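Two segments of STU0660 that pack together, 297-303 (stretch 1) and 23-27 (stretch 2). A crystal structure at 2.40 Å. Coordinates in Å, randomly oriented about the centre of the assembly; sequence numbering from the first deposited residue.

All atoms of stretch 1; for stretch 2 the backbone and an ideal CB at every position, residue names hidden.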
# COMPACT_ATOMS: atom_id res chain seq x y z
N THR A 297 31.25 -18.10 -38.78
CA THR A 297 30.02 -17.31 -38.89
C THR A 297 29.91 -16.11 -37.94
O THR A 297 29.51 -15.03 -38.36
CB THR A 297 28.79 -18.20 -38.72
OG1 THR A 297 28.70 -19.10 -39.83
CG2 THR A 297 27.54 -17.35 -38.66
N PRO A 298 30.24 -16.29 -36.65
CA PRO A 298 30.14 -15.16 -35.72
C PRO A 298 31.00 -13.95 -36.12
O PRO A 298 30.75 -12.83 -35.68
CB PRO A 298 30.59 -15.77 -34.40
CG PRO A 298 30.17 -17.20 -34.54
CD PRO A 298 30.59 -17.53 -35.94
N TYR A 299 32.01 -14.18 -36.96
CA TYR A 299 32.90 -13.10 -37.37
C TYR A 299 32.65 -12.55 -38.77
O TYR A 299 33.42 -11.72 -39.25
CB TYR A 299 34.35 -13.55 -37.27
CG TYR A 299 34.75 -13.92 -35.87
CD1 TYR A 299 34.94 -12.95 -34.90
CD2 TYR A 299 34.88 -15.26 -35.50
CE1 TYR A 299 35.25 -13.29 -33.58
CE2 TYR A 299 35.19 -15.62 -34.19
CZ TYR A 299 35.37 -14.64 -33.23
OH TYR A 299 35.66 -15.00 -31.94
N LEU A 300 31.59 -12.99 -39.43
CA LEU A 300 31.31 -12.53 -40.78
C LEU A 300 30.76 -11.11 -40.78
O LEU A 300 30.22 -10.65 -39.78
CB LEU A 300 30.30 -13.47 -41.45
CG LEU A 300 30.81 -14.91 -41.55
CD1 LEU A 300 29.72 -15.82 -42.08
CD2 LEU A 300 32.04 -14.94 -42.46
N LEU A 301 30.90 -10.42 -41.91
CA LEU A 301 30.39 -9.05 -42.05
C LEU A 301 30.93 -8.13 -40.96
O LEU A 301 30.22 -7.26 -40.45
CB LEU A 301 28.86 -9.06 -41.99
CG LEU A 301 28.17 -10.28 -42.61
CD1 LEU A 301 26.67 -10.19 -42.40
CD2 LEU A 301 28.50 -10.38 -44.09
N THR A 302 32.19 -8.31 -40.60
CA THR A 302 32.79 -7.47 -39.57
C THR A 302 34.15 -6.96 -39.97
O THR A 302 35.09 -7.74 -40.15
CB THR A 302 32.97 -8.24 -38.23
OG1 THR A 302 31.72 -8.78 -37.80
CG2 THR A 302 33.48 -7.29 -37.16
N LYS A 303 34.28 -5.65 -40.13
CA LYS A 303 35.57 -5.08 -40.44
C LYS A 303 36.20 -5.06 -39.06
O LYS A 303 35.72 -4.35 -38.18
CB LYS A 303 35.47 -3.66 -40.98
CG LYS A 303 36.83 -3.10 -41.34
CD LYS A 303 36.83 -1.59 -41.50
CE LYS A 303 38.24 -1.09 -41.81
NZ LYS A 303 38.32 0.40 -41.89
N UNK A 23 21.02 -16.02 -33.03
CA UNK A 23 21.47 -14.67 -33.34
C UNK A 23 22.91 -14.56 -32.87
O UNK A 23 23.20 -14.71 -31.69
CB UNK A 23 20.58 -13.61 -32.68
N UNK A 24 23.80 -14.30 -33.82
CA UNK A 24 25.23 -14.20 -33.55
C UNK A 24 25.79 -12.94 -34.19
O UNK A 24 25.06 -12.22 -34.87
CB UNK A 24 25.97 -15.44 -34.06
N UNK A 25 27.07 -12.66 -33.99
CA UNK A 25 27.63 -11.47 -34.59
C UNK A 25 28.51 -10.67 -33.65
O UNK A 25 28.47 -10.86 -32.44
CB UNK A 25 26.50 -10.58 -35.11
N UNK A 26 29.31 -9.77 -34.21
CA UNK A 26 30.22 -8.97 -33.41
C UNK A 26 29.60 -7.67 -32.93
O UNK A 26 30.16 -6.99 -32.08
CB UNK A 26 31.49 -8.67 -34.21
N UNK A 27 28.43 -7.33 -33.47
CA UNK A 27 27.75 -6.10 -33.07
C UNK A 27 26.92 -6.37 -31.81
O UNK A 27 25.68 -6.42 -31.86
CB UNK A 27 26.87 -5.57 -34.20

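Stretch 1 opens with a 3-10 segment, residues 297-299, closed by the backbone hydrogen bond from Leu-300 N to Thr-297 O (3.1 Å). The carbonyl of Pro-298 is not used in that turn and is directed at stretch 2, where the closest pair of CA atoms, 4.6 Å apart, joins Pro-298 to position 25.

Position 23 lies in the strand that enters the stretch, and its ideal CB has nothing of stretch 1 within 5.5 Å. The visible atoms therefore set no preference beyond the extended backbone, which β-branched residues tolerate well. The residue is Ile-23, whose side chain is out of reach of stretch 1.

At position 24 the CA-to-CB bond points toward stretch 1. The ideal CB lies 4.5 Å from Pro-298 CA and 5.2 Å from Thr-297 CG2, so the surface on offer is largely apolar and close. A compact aliphatic side chain such as alanine, valine or isoleucine would suit both this surface and the extended backbone. The residue is Val-24, with chi1 in the t well; its CG1 packs tightly on the proline, 3.2 Å from Pro-298 CA and 3.2 Å from Pro-298 CB.

Position 25 has phi/psi of 136/164, and an ideal CB there, pointing away from stretch 1, would be jammed against the carbonyl O of the preceding residue. This alone calls for glycine, whatever stretch 1 presents. Gly-25 CA makes a CA-H...O contact with Pro-298 O at 3.6 Å.

Position 26, its CA-to-CB bond toward stretch 1, faces it most fully. Its ideal CB is 3.6 Å from Thr-302 OG1 and 4.5 Å from Pro-298 O, and the Tyr-299 ring lies further along. A side chain of moderate length with a donor would exploit the carbonyl; glutamine fits well, while asparagine, histidine or a longer basic residue could also be considered. The residue is Gln-26, with chi1 and chi2 both in m wells. This bend carries the amide back to the proline, where Gln-26 NE2 donates a hydrogen bond to Pro-298 O (2.8 Å, 159°). Along the way Gln-26 CG passes 3.6 Å from Thr-302 OG1, and Gln-26 CD meets the tyrosine ring obliquely, 3.6 Å from Tyr-299 CD1. Polar and van der Waals contacts are thus combined in one side chain.

Position 27 points sideways, with no atom of stretch 1 within 5.5 Å of its ideal CB, so stretch 1 leaves the choice open. Asn-27 occupies it as an N-cap, its side chain capping a backbone N just past the stretch.

Stretch 2, residues 23-27: IVGQN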
# COMPACT_ATOMS: atom_id res chain seq x y z
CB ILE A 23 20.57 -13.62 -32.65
CG1 ILE A 23 19.18 -13.65 -33.28
CG2 ILE A 23 21.18 -12.22 -32.80
CD1 ILE A 23 18.18 -12.78 -32.59
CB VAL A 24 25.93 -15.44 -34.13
CG1 VAL A 24 27.40 -15.28 -34.07
CG2 VAL A 24 25.53 -16.69 -33.35
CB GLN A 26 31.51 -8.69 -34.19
CG GLN A 26 32.29 -9.96 -34.50
CD GLN A 26 32.50 -10.82 -33.26
OE1 GLN A 26 33.24 -10.44 -32.35
NE2 GLN A 26 31.83 -11.97 -33.22
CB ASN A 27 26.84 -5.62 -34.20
CG ASN A 27 26.35 -4.21 -33.99
OD1 ASN A 27 26.23 -3.74 -32.85
ND2 ASN A 27 26.04 -3.53 -35.08
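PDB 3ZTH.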